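Local coordinates for protein proteasome chaperone 3 (Saccharomyces cerevisiae, PDB 2Z5B) that helps assemble the yeast 20S proteasome, forming with its partner POC4 a heterodimeric chaperone that binds proteasome precursors and facilitates formation of the alpha-ring, at residues Leu27-His33 with Cys172-Ala178; Asn36-Ile42 with Ser140-Ser146; Ser146-Trp150 with Lys165-Val169. One frame throughout, in Å; residues are numbered along the deposited sequence.

Interaction 1: Leu27-His33 with Cys172-Ala178; sequences LYVQATH and CIKDMYA
Strand 27-33, packed on the last turn and tail of helix 162-176, illustrates how a helix covers a sheet face. The strand is extended throughout, and the axis of helical residues 172-176 passes 8.9 Å from it, with a signed crossing angle of -50°. Leu-27, Val-29, Ala-31 and His-33 point their CA-to-CB bonds toward segment 172-178. Along that segment, Cys-172 (chi1 m) comes first, its SG 3.9 Å from Leu-27 CD2. Ile-173 CG1 follows, 4.0 Å from Val-29 CG1; the two CA atoms are 6.8 Å apart. Met-176 (t, t, p) bends its CE to 3.6 Å from both Val-29 CG1 and Ala-31 CB, while its SD lies 4.0 Å from Gln-30 CA. Tyr-177 then takes positive phi (73°) and ends the helix in a Schellman motif, closed by Tyr-177 N to Lys-174 O (2.9 Å) and a weak Ala-178 N to Ile-173 O (3.1 Å). The turn brings Ala-178 up to the strand, its CA 6.6 Å from that of Ala-31 and its O 3.2 Å from His-33 NE2. Tyr-120 of helix 109-124 touches Ala-31, Ile-173 and Ala-178, so two helices meet in the core between the mixed sheet and its helical layer.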
loop_
_atom_site.group_PDB
_atom_site.type_symbol
_atom_site.label_atom_id
_atom_site.label_comp_id
_atom_site.label_asym_id
_atom_site.label_seq_id
_atom_site.Cartn_x
_atom_site.Cartn_y
_atom_site.Cartn_z
ATOM N N LEU B 27 14.940 2.619 -5.738
ATOM C CA LEU B 27 13.863 3.021 -4.834
ATOM C C LEU B 27 12.618 3.265 -5.660
ATOM O O LEU B 27 12.646 4.035 -6.626
ATOM C CB LEU B 27 14.218 4.269 -4.007
ATOM C CG LEU B 27 13.222 4.627 -2.883
ATOM C CD1 LEU B 27 13.401 3.713 -1.680
ATOM C CD2 LEU B 27 13.315 6.093 -2.447
ATOM N N TYR B 28 11.537 2.584 -5.294
ATOM C CA TYR B 28 10.262 2.706 -6.007
ATOM C C TYR B 28 9.139 3.086 -5.062
ATOM O O TYR B 28 8.902 2.422 -4.047
ATOM C CB TYR B 28 9.906 1.420 -6.752
ATOM C CG TYR B 28 8.580 1.515 -7.481
ATOM C CD1 TYR B 28 8.460 2.259 -8.661
ATOM C CD2 TYR B 28 7.440 0.876 -6.981
ATOM C CE1 TYR B 28 7.232 2.358 -9.325
ATOM C CE2 TYR B 28 6.223 0.969 -7.632
ATOM C CZ TYR B 28 6.129 1.718 -8.795
ATOM O OH TYR B 28 4.924 1.818 -9.440
ATOM N N VAL B 29 8.478 4.189 -5.387
ATOM C CA VAL B 29 7.374 4.667 -4.592
ATOM C C VAL B 29 6.130 4.628 -5.457
ATOM O O VAL B 29 6.177 4.937 -6.666
ATOM C CB VAL B 29 7.655 6.055 -4.030
ATOM C CG1 VAL B 29 6.536 6.506 -3.170
ATOM C CG2 VAL B 29 8.960 6.026 -3.184
ATOM N N GLN B 30 5.027 4.198 -4.850
ATOM C CA GLN B 30 3.724 4.224 -5.529
ATOM C C GLN B 30 2.643 4.496 -4.500
ATOM O O GLN B 30 2.761 4.109 -3.312
ATOM C CB GLN B 30 3.464 2.922 -6.295
ATOM C CG GLN B 30 2.150 2.906 -7.146
ATOM C CD GLN B 30 0.899 2.625 -6.324
ATOM O OE1 GLN B 30 0.977 2.129 -5.196
ATOM N NE2 GLN B 30 -0.260 2.947 -6.880
ATOM N N ALA B 31 1.605 5.206 -4.927
ATOM C CA ALA B 31 0.516 5.536 -4.032
ATOM C C ALA B 31 -0.826 5.475 -4.737
ATOM O O ALA B 31 -0.982 5.961 -5.881
ATOM C CB ALA B 31 0.728 6.894 -3.409
ATOM N N THR B 32 -1.780 4.852 -4.058
ATOM C CA THR B 32 -3.183 4.889 -4.458
ATOM C C THR B 32 -3.955 5.662 -3.393
ATOM O O THR B 32 -3.778 5.420 -2.203
ATOM C CB THR B 32 -3.765 3.460 -4.599
ATOM O OG1 THR B 32 -2.819 2.624 -5.272
ATOM C CG2 THR B 32 -5.069 3.493 -5.424
ATOM N N HIS B 33 -4.805 6.596 -3.825
ATOM C CA HIS B 33 -5.553 7.456 -2.914
ATOM C C HIS B 33 -6.991 6.984 -2.873
ATOM O O HIS B 33 -7.592 6.749 -3.930
ATOM C CB HIS B 33 -5.531 8.911 -3.410
ATOM C CG HIS B 33 -4.176 9.562 -3.331
ATOM N ND1 HIS B 33 -4.016 10.923 -3.195
ATOM C CD2 HIS B 33 -2.929 9.038 -3.363
ATOM C CE1 HIS B 33 -2.726 11.214 -3.152
ATOM N NE2 HIS B 33 -2.043 10.086 -3.241
ATOM N N CYS B 172 11.260 12.185 -2.862
ATOM C CA CYS B 172 10.743 11.231 -3.857
ATOM C C CYS B 172 9.209 11.197 -3.823
ATOM O O CYS B 172 8.546 11.210 -4.868
ATOM C CB CYS B 172 11.318 9.834 -3.587
ATOM S SG CYS B 172 13.073 9.668 -3.955
ATOM N N ILE B 173 8.651 11.199 -2.612
ATOM C CA ILE B 173 7.204 11.135 -2.413
ATOM C C ILE B 173 6.537 12.402 -2.937
ATOM O O ILE B 173 5.524 12.318 -3.641
ATOM C CB ILE B 173 6.843 10.847 -0.931
ATOM C CG1 ILE B 173 7.297 9.430 -0.549
ATOM C CG2 ILE B 173 5.339 11.036 -0.681
ATOM C CD1 ILE B 173 7.485 9.189 0.943
ATOM N N LYS B 174 7.128 13.559 -2.627
ATOM C CA LYS B 174 6.692 14.858 -3.163
ATOM C C LYS B 174 6.824 14.954 -4.694
ATOM O O LYS B 174 5.946 15.514 -5.356
ATOM C CB LYS B 174 7.458 16.011 -2.484
ATOM C CG LYS B 174 7.001 17.427 -2.895
ATOM C CD LYS B 174 7.625 18.508 -2.004
ATOM C CE LYS B 174 7.518 19.888 -2.643
ATOM N NZ LYS B 174 8.440 20.033 -3.813
ATOM N N ASP B 175 7.906 14.402 -5.248
ATOM C CA ASP B 175 8.156 14.449 -6.688
ATOM C C ASP B 175 7.193 13.559 -7.473
ATOM O O ASP B 175 6.893 13.822 -8.639
ATOM C CB ASP B 175 9.610 14.109 -7.007
ATOM C CG ASP B 175 10.559 15.247 -6.693
ATOM O OD1 ASP B 175 10.095 16.402 -6.529
ATOM O OD2 ASP B 175 11.776 14.988 -6.616
ATOM N N MET B 176 6.681 12.534 -6.805
ATOM C CA MET B 176 5.591 11.734 -7.309
ATOM C C MET B 176 4.363 12.607 -7.619
ATOM O O MET B 176 3.651 12.340 -8.590
ATOM C CB MET B 176 5.254 10.674 -6.254
ATOM C CG MET B 176 4.276 9.622 -6.671
ATOM S SD MET B 176 4.453 8.149 -5.643
ATOM C CE MET B 176 3.791 8.682 -4.083
ATOM N N TYR B 177 4.204 13.681 -6.834
ATOM C CA TYR B 177 2.942 14.431 -6.557
ATOM C C TYR B 177 2.053 13.575 -5.623
ATOM O O TYR B 177 0.843 13.405 -5.817
ATOM C CB TYR B 177 2.267 14.913 -7.839
ATOM C CG TYR B 177 3.154 15.831 -8.684
ATOM C CD1 TYR B 177 4.506 16.005 -8.377
ATOM C CD2 TYR B 177 2.658 16.469 -9.820
ATOM C CE1 TYR B 177 5.336 16.820 -9.151
ATOM C CE2 TYR B 177 3.495 17.286 -10.618
ATOM C CZ TYR B 177 4.821 17.454 -10.264
ATOM O OH TYR B 177 5.659 18.255 -11.023
ATOM N N ALA B 178 2.712 13.060 -4.591
ATOM C CA ALA B 178 2.320 11.840 -3.858
ATOM C C ALA B 178 0.939 11.228 -4.074
ATOM O O ALA B 178 0.126 11.751 -4.836
ATOM C CB ALA B 178 2.567 12.032 -2.419
#

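Interaction 2: Asn36-Ile42 with Ser140-Ser146; sequences NTILLQI and SLLISMS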
loop_
_atom_site.group_PDB
_atom_site.type_symbol
_atom_site.label_atom_id
_atom_site.label_comp_id
_atom_site.label_asym_id
_atom_site.label_seq_id
_atom_site.Cartn_x
_atom_site.Cartn_y
_atom_site.Cartn_z
ATOM N N ASN B 36 -10.937 7.111 2.420
ATOM C CA ASN B 36 -10.595 6.959 3.824
ATOM C C ASN B 36 -9.094 7.002 4.097
ATOM O O ASN B 36 -8.673 7.305 5.213
ATOM C CB ASN B 36 -11.194 5.660 4.386
ATOM C CG ASN B 36 -10.867 4.439 3.528
ATOM O OD1 ASN B 36 -10.726 4.541 2.310
ATOM N ND2 ASN B 36 -10.739 3.280 4.170
ATOM N N THR B 37 -8.281 6.703 3.089
ATOM C CA THR B 37 -6.870 6.483 3.349
ATOM C C THR B 37 -6.059 6.667 2.070
ATOM O O THR B 37 -6.605 6.742 0.971
ATOM C CB THR B 37 -6.648 5.062 3.961
ATOM O OG1 THR B 37 -5.314 4.947 4.470
ATOM C CG2 THR B 37 -6.862 3.990 2.908
ATOM N N ILE B 38 -4.754 6.777 2.225
ATOM C CA ILE B 38 -3.853 6.659 1.101
ATOM C C ILE B 38 -3.033 5.409 1.354
ATOM O O ILE B 38 -2.648 5.139 2.500
ATOM C CB ILE B 38 -2.979 7.923 0.926
ATOM C CG1 ILE B 38 -3.856 9.063 0.349
ATOM C CG2 ILE B 38 -1.806 7.643 -0.004
ATOM C CD1 ILE B 38 -3.395 10.437 0.663
ATOM N N LEU B 39 -2.819 4.616 0.306
ATOM C CA LEU B 39 -1.964 3.441 0.427
ATOM C C LEU B 39 -0.662 3.730 -0.291
ATOM O O LEU B 39 -0.649 3.849 -1.517
ATOM C CB LEU B 39 -2.646 2.185 -0.139
ATOM C CG LEU B 39 -1.832 0.874 -0.213
ATOM C CD1 LEU B 39 -1.386 0.443 1.186
ATOM C CD2 LEU B 39 -2.665 -0.211 -0.852
ATOM N N LEU B 40 0.425 3.838 0.477
ATOM C CA LEU B 40 1.751 4.162 -0.042
ATOM C C LEU B 40 2.682 2.964 -0.003
ATOM O O LEU B 40 2.796 2.293 1.043
ATOM C CB LEU B 40 2.376 5.325 0.765
ATOM C CG LEU B 40 3.796 5.760 0.390
ATOM C CD1 LEU B 40 3.811 6.391 -1.001
ATOM C CD2 LEU B 40 4.312 6.761 1.432
ATOM N N GLN B 41 3.341 2.689 -1.134
ATOM C CA GLN B 41 4.384 1.666 -1.211
ATOM C C GLN B 41 5.729 2.349 -1.279
ATOM O O GLN B 41 5.904 3.307 -2.044
ATOM C CB GLN B 41 4.260 0.810 -2.474
ATOM C CG GLN B 41 3.069 -0.124 -2.519
ATOM C CD GLN B 41 3.099 -0.949 -3.763
ATOM O OE1 GLN B 41 3.769 -1.989 -3.816
ATOM N NE2 GLN B 41 2.385 -0.505 -4.779
ATOM N N ILE B 42 6.680 1.866 -0.483
ATOM C CA ILE B 42 8.087 2.276 -0.650
ATOM C C ILE B 42 8.977 1.048 -0.746
ATOM O O ILE B 42 9.295 0.417 0.266
ATOM C CB ILE B 42 8.601 3.192 0.473
ATOM C CG1 ILE B 42 7.559 4.272 0.828
ATOM C CG2 ILE B 42 9.914 3.839 0.032
ATOM C CD1 ILE B 42 7.865 5.048 2.089
ATOM N N SER B 140 -5.714 9.261 7.411
ATOM C CA SER B 140 -5.244 7.903 7.576
ATOM C C SER B 140 -4.266 7.612 6.440
ATOM O O SER B 140 -4.496 8.008 5.290
ATOM C CB SER B 140 -6.433 6.946 7.528
ATOM O OG SER B 140 -6.021 5.603 7.601
ATOM N N LEU B 141 -3.170 6.944 6.780
ATOM C CA LEU B 141 -2.167 6.537 5.811
ATOM C C LEU B 141 -1.661 5.148 6.137
ATOM O O LEU B 141 -1.191 4.879 7.247
ATOM C CB LEU B 141 -1.015 7.558 5.769
ATOM C CG LEU B 141 0.224 7.406 4.882
ATOM C CD1 LEU B 141 -0.082 7.203 3.386
ATOM C CD2 LEU B 141 1.130 8.625 5.063
ATOM N N LEU B 142 -1.752 4.266 5.151
ATOM C CA LEU B 142 -1.217 2.918 5.246
ATOM C C LEU B 142 0.079 2.873 4.437
ATOM O O LEU B 142 0.084 3.223 3.246
ATOM C CB LEU B 142 -2.281 1.943 4.703
ATOM C CG LEU B 142 -2.474 0.490 5.141
ATOM C CD1 LEU B 142 -2.267 0.264 6.616
ATOM C CD2 LEU B 142 -3.881 0.032 4.737
ATOM N N ILE B 143 1.183 2.513 5.093
ATOM C CA ILE B 143 2.503 2.509 4.445
ATOM C C ILE B 143 3.089 1.113 4.441
ATOM O O ILE B 143 3.329 0.527 5.494
ATOM C CB ILE B 143 3.533 3.506 5.096
ATOM C CG1 ILE B 143 2.948 4.923 5.149
ATOM C CG2 ILE B 143 4.858 3.496 4.302
ATOM C CD1 ILE B 143 3.753 5.943 6.004
ATOM N N SER B 144 3.310 0.576 3.252
ATOM C CA SER B 144 4.029 -0.681 3.115
ATOM C C SER B 144 5.410 -0.361 2.577
ATOM O O SER B 144 5.538 0.325 1.561
ATOM C CB SER B 144 3.293 -1.644 2.182
ATOM O OG SER B 144 2.034 -2.023 2.715
ATOM N N MET B 145 6.442 -0.847 3.251
ATOM C CA MET B 145 7.801 -0.497 2.861
ATOM C C MET B 145 8.838 -1.575 3.166
ATOM O O MET B 145 8.560 -2.506 3.919
ATOM C CB MET B 145 8.206 0.851 3.493
ATOM C CG MET B 145 8.182 0.909 5.025
ATOM S SD MET B 145 8.529 2.601 5.627
ATOM C CE MET B 145 9.621 3.183 4.356
ATOM N N SER B 146 10.018 -1.438 2.564
ATOM C CA SER B 146 11.178 -2.269 2.908
ATOM C C SER B 146 11.864 -1.700 4.148
ATOM O O SER B 146 12.308 -0.549 4.138
ATOM C CB SER B 146 12.174 -2.299 1.749
ATOM O OG SER B 146 13.435 -2.832 2.150
#
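In a parallel pair, laterally paired residues send their side chains to the same face, as strands 38-44 and 140-145 show. Leu-39 lies beside Leu-142, Leu-40 beside Ile-143, Gln-41 beside Ser-144 and Ile-42 beside Met-145. After a weak first bond from Ile-38 N to Ser-140 O (3.3 Å), the well-formed rungs are Leu-142 N to Ile-38 O (2.9 Å), Leu-40 N to Leu-142 O (2.9 Å), Ser-144 N to Leu-40 O (2.8 Å), Ile-42 N to Ser-144 O (2.8 Å) and Ser-146 N to Ile-42 O (3.0 Å).

On the face bearing Ile-38, Leu-40 and Ile-42, the side chains of the two strands are aliphatic or thioether. Leu-141 (t, p) swings CD1 to 3.8 Å from Ile-38 CG2 and 4.1 Å from Leu-40 CB. Ile-42 (m, t) extends CD1 to 4.0 Å from Ile-143 CG2 and 3.4 Å from Met-145 CE; the methionine starts from chi1 p and has an off-rotamer chi3 of -32°, which curls CE back to that methyl. Ile-116 of helix 109-124 covers Leu-40 and Leu-141.

The other face is mixed. Leu-39 (t, p) sets CD1 3.9 Å from Leu-142 CB, whereas Gln-41 (m, t) bonds through OE1 to Arg-43 and through NE2 to Gln-30, and also to Ser-42 (OE1) and Thr-29 (NE2) of the chain of Protein YPL144W, where Tyr-62 bonds to Ser-144 OG. Near the start, Thr-37 OG1 and Ser-140 OG share a 3.3 Å hydrogen bond. Thus the aliphatic face is buried against the protein's own helices, and the face with polar groups meets the heterodimer partner.

Interaction 3: Ser146-Trp150 with Lys165-Val169; sequences SSKIW and KLVFV
In this chain the turn that leaves strand 140-145 packs on helix 162-176, which follows it in the sequence, beside the sheet and in the helical layer that covers one of its faces. Segment 165-169 is a regular part of that helix. Ser-146 opens the other segment with an ST turn: its OG, at chi1 t, accepts from Lys-148 N at 3.1 Å. Residues 147-149 have helical phi/psi without the regular bonds of a helix, although Ile-149 N reaches Ser-146 O and Trp-150 N reaches Ser-147 O, each at 3.3 Å. This tight turn sets Ile-149 and Trp-150 beside the helix, where the closest approach of CA atoms, Trp-150 to Lys-165, is 8.0 Å.

Side chains fill that gap. Trp-150 (chi1 -45°, chi2 108°) carries its six-membered ring across to the helix: CH2 lies 3.7 Å from Val-169 CG2, and CZ3 lies 4.0 Å from Leu-166 CA, which sits at the ring edge near its plane. Ile-149 (m, t) adds a looser apolar contact, CG2 to Val-169 CG2 at 4.4 Å. Val-169 (chi1 t) and Lys-165 are one helical turn apart, joined by Val-169 N to Lys-165 O at 3.1 Å, and both point toward the turn. Val-112 of helix 109-124 touches both Trp-150 and Leu-166, while Ile-149 also packs on Leu-27 of strand 26-33. Lys-165, with chi angles t, t, p, t, reaches across to the turn, where its NZ makes a weak hydrogen bond of 3.1 Å to Ile-149 O.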
loop_
_atom_site.group_PDB
_atom_site.type_symbol
_atom_site.label_atom_id
_atom_site.label_comp_id
_atom_site.label_asym_id
_atom_site.label_seq_id
_atom_site.Cartn_x
_atom_site.Cartn_y
_atom_site.Cartn_z
ATOM N N SER B 146 10.018 -1.438 2.564
ATOM C CA SER B 146 11.178 -2.269 2.908
ATOM C C SER B 146 11.864 -1.700 4.148
ATOM O O SER B 146 12.308 -0.549 4.138
ATOM C CB SER B 146 12.174 -2.299 1.749
ATOM O OG SER B 146 13.435 -2.832 2.150
ATOM N N SER B 147 11.959 -2.511 5.203
ATOM C CA SER B 147 12.700 -2.151 6.412
ATOM C C SER B 147 14.198 -1.937 6.140
ATOM O O SER B 147 14.906 -1.323 6.944
ATOM C CB SER B 147 12.531 -3.249 7.467
ATOM O OG SER B 147 13.014 -4.486 6.973
ATOM N N LYS B 148 14.675 -2.452 5.012
ATOM C CA LYS B 148 16.096 -2.377 4.655
ATOM C C LYS B 148 16.532 -1.011 4.113
ATOM O O LYS B 148 17.728 -0.780 3.891
ATOM C CB LYS B 148 16.453 -3.484 3.665
ATOM C CG LYS B 148 16.112 -4.886 4.180
ATOM C CD LYS B 148 17.241 -5.879 3.936
ATOM C CE LYS B 148 18.246 -5.897 5.096
ATOM N NZ LYS B 148 17.673 -6.480 6.353
ATOM N N ILE B 149 15.569 -0.114 3.890
ATOM C CA ILE B 149 15.877 1.277 3.537
ATOM C C ILE B 149 16.477 2.004 4.747
ATOM O O ILE B 149 17.294 2.914 4.602
ATOM C CB ILE B 149 14.619 2.059 3.056
ATOM C CG1 ILE B 149 13.924 1.341 1.897
ATOM C CG2 ILE B 149 14.994 3.486 2.621
ATOM C CD1 ILE B 149 12.540 1.856 1.602
ATOM N N TRP B 150 16.066 1.584 5.939
ATOM C CA TRP B 150 16.393 2.286 7.174
ATOM C C TRP B 150 17.398 1.507 8.016
ATOM O O TRP B 150 18.180 0.723 7.480
ATOM C CB TRP B 150 15.110 2.533 7.967
ATOM C CG TRP B 150 14.010 3.049 7.082
ATOM C CD1 TRP B 150 12.893 2.369 6.673
ATOM C CD2 TRP B 150 13.946 4.341 6.460
ATOM N NE1 TRP B 150 12.131 3.168 5.858
ATOM C CE2 TRP B 150 12.752 4.381 5.707
ATOM C CE3 TRP B 150 14.773 5.472 6.481
ATOM C CZ2 TRP B 150 12.367 5.503 4.974
ATOM C CZ3 TRP B 150 14.390 6.589 5.750
ATOM C CH2 TRP B 150 13.194 6.595 5.007
ATOM N N LYS B 165 18.872 10.321 4.257
ATOM C CA LYS B 165 18.049 9.270 3.672
ATOM C C LYS B 165 16.555 9.584 3.853
ATOM O O LYS B 165 15.765 9.345 2.936
ATOM C CB LYS B 165 18.421 7.914 4.265
ATOM C CG LYS B 165 18.074 6.703 3.395
ATOM C CD LYS B 165 18.935 5.487 3.777
ATOM C CE LYS B 165 19.191 5.412 5.283
ATOM N NZ LYS B 165 19.951 4.192 5.673
ATOM N N LEU B 166 16.184 10.138 5.015
ATOM C CA LEU B 166 14.805 10.576 5.259
ATOM C C LEU B 166 14.381 11.686 4.305
ATOM O O LEU B 166 13.294 11.627 3.707
ATOM C CB LEU B 166 14.597 11.032 6.711
ATOM C CG LEU B 166 13.218 11.613 7.051
ATOM C CD1 LEU B 166 12.117 10.548 6.882
ATOM C CD2 LEU B 166 13.185 12.198 8.459
ATOM N N VAL B 167 15.242 12.691 4.154
ATOM C CA VAL B 167 14.952 13.808 3.273
ATOM C C VAL B 167 14.802 13.356 1.813
ATOM O O VAL B 167 13.915 13.824 1.120
ATOM C CB VAL B 167 15.990 14.958 3.437
ATOM C CG1 VAL B 167 15.768 16.068 2.408
ATOM C CG2 VAL B 167 15.878 15.535 4.841
ATOM N N PHE B 168 15.671 12.460 1.365
ATOM C CA PHE B 168 15.606 11.951 -0.006
ATOM C C PHE B 168 14.288 11.225 -0.293
ATOM O O PHE B 168 13.673 11.450 -1.335
ATOM C CB PHE B 168 16.775 11.006 -0.291
ATOM C CG PHE B 168 16.754 10.426 -1.676
ATOM C CD1 PHE B 168 17.209 11.177 -2.761
ATOM C CD2 PHE B 168 16.279 9.139 -1.900
ATOM C CE1 PHE B 168 17.195 10.646 -4.058
ATOM C CE2 PHE B 168 16.258 8.598 -3.193
ATOM C CZ PHE B 168 16.722 9.354 -4.261
ATOM N N VAL B 169 13.887 10.334 0.615
ATOM C CA VAL B 169 12.625 9.615 0.479
ATOM C C VAL B 169 11.434 10.579 0.484
ATOM O O VAL B 169 10.525 10.436 -0.351
ATOM C CB VAL B 169 12.455 8.493 1.543
ATOM C CG1 VAL B 169 11.072 7.835 1.430
ATOM C CG2 VAL B 169 13.545 7.433 1.379
#

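Overall arrangement
The three contacts illustrate how helix 162-176 is joined to the sheet it helps to cover. Interactions 1 and 2, with centres 10 Å apart, meet through adjacent antiparallel strands, where Gln-30 O lies 2.7 Å from Gln-41 N and Thr-32 O 2.8 Å from Leu-39 N, both probable hydrogen bonds. Interactions 1 and 3 use successive parts of helix 162-176, and Leu-27 bridges them, its CD2 lying 4.1 Å from Val-169 CG2. Ser-146 belongs to both interactions 2 and 3; beside it Ile-42 CG2 packs 3.6 Å from Ile-149 CD1. Along the chain, interactions 2 and 3 follow one another inside the loop closed by interaction 1.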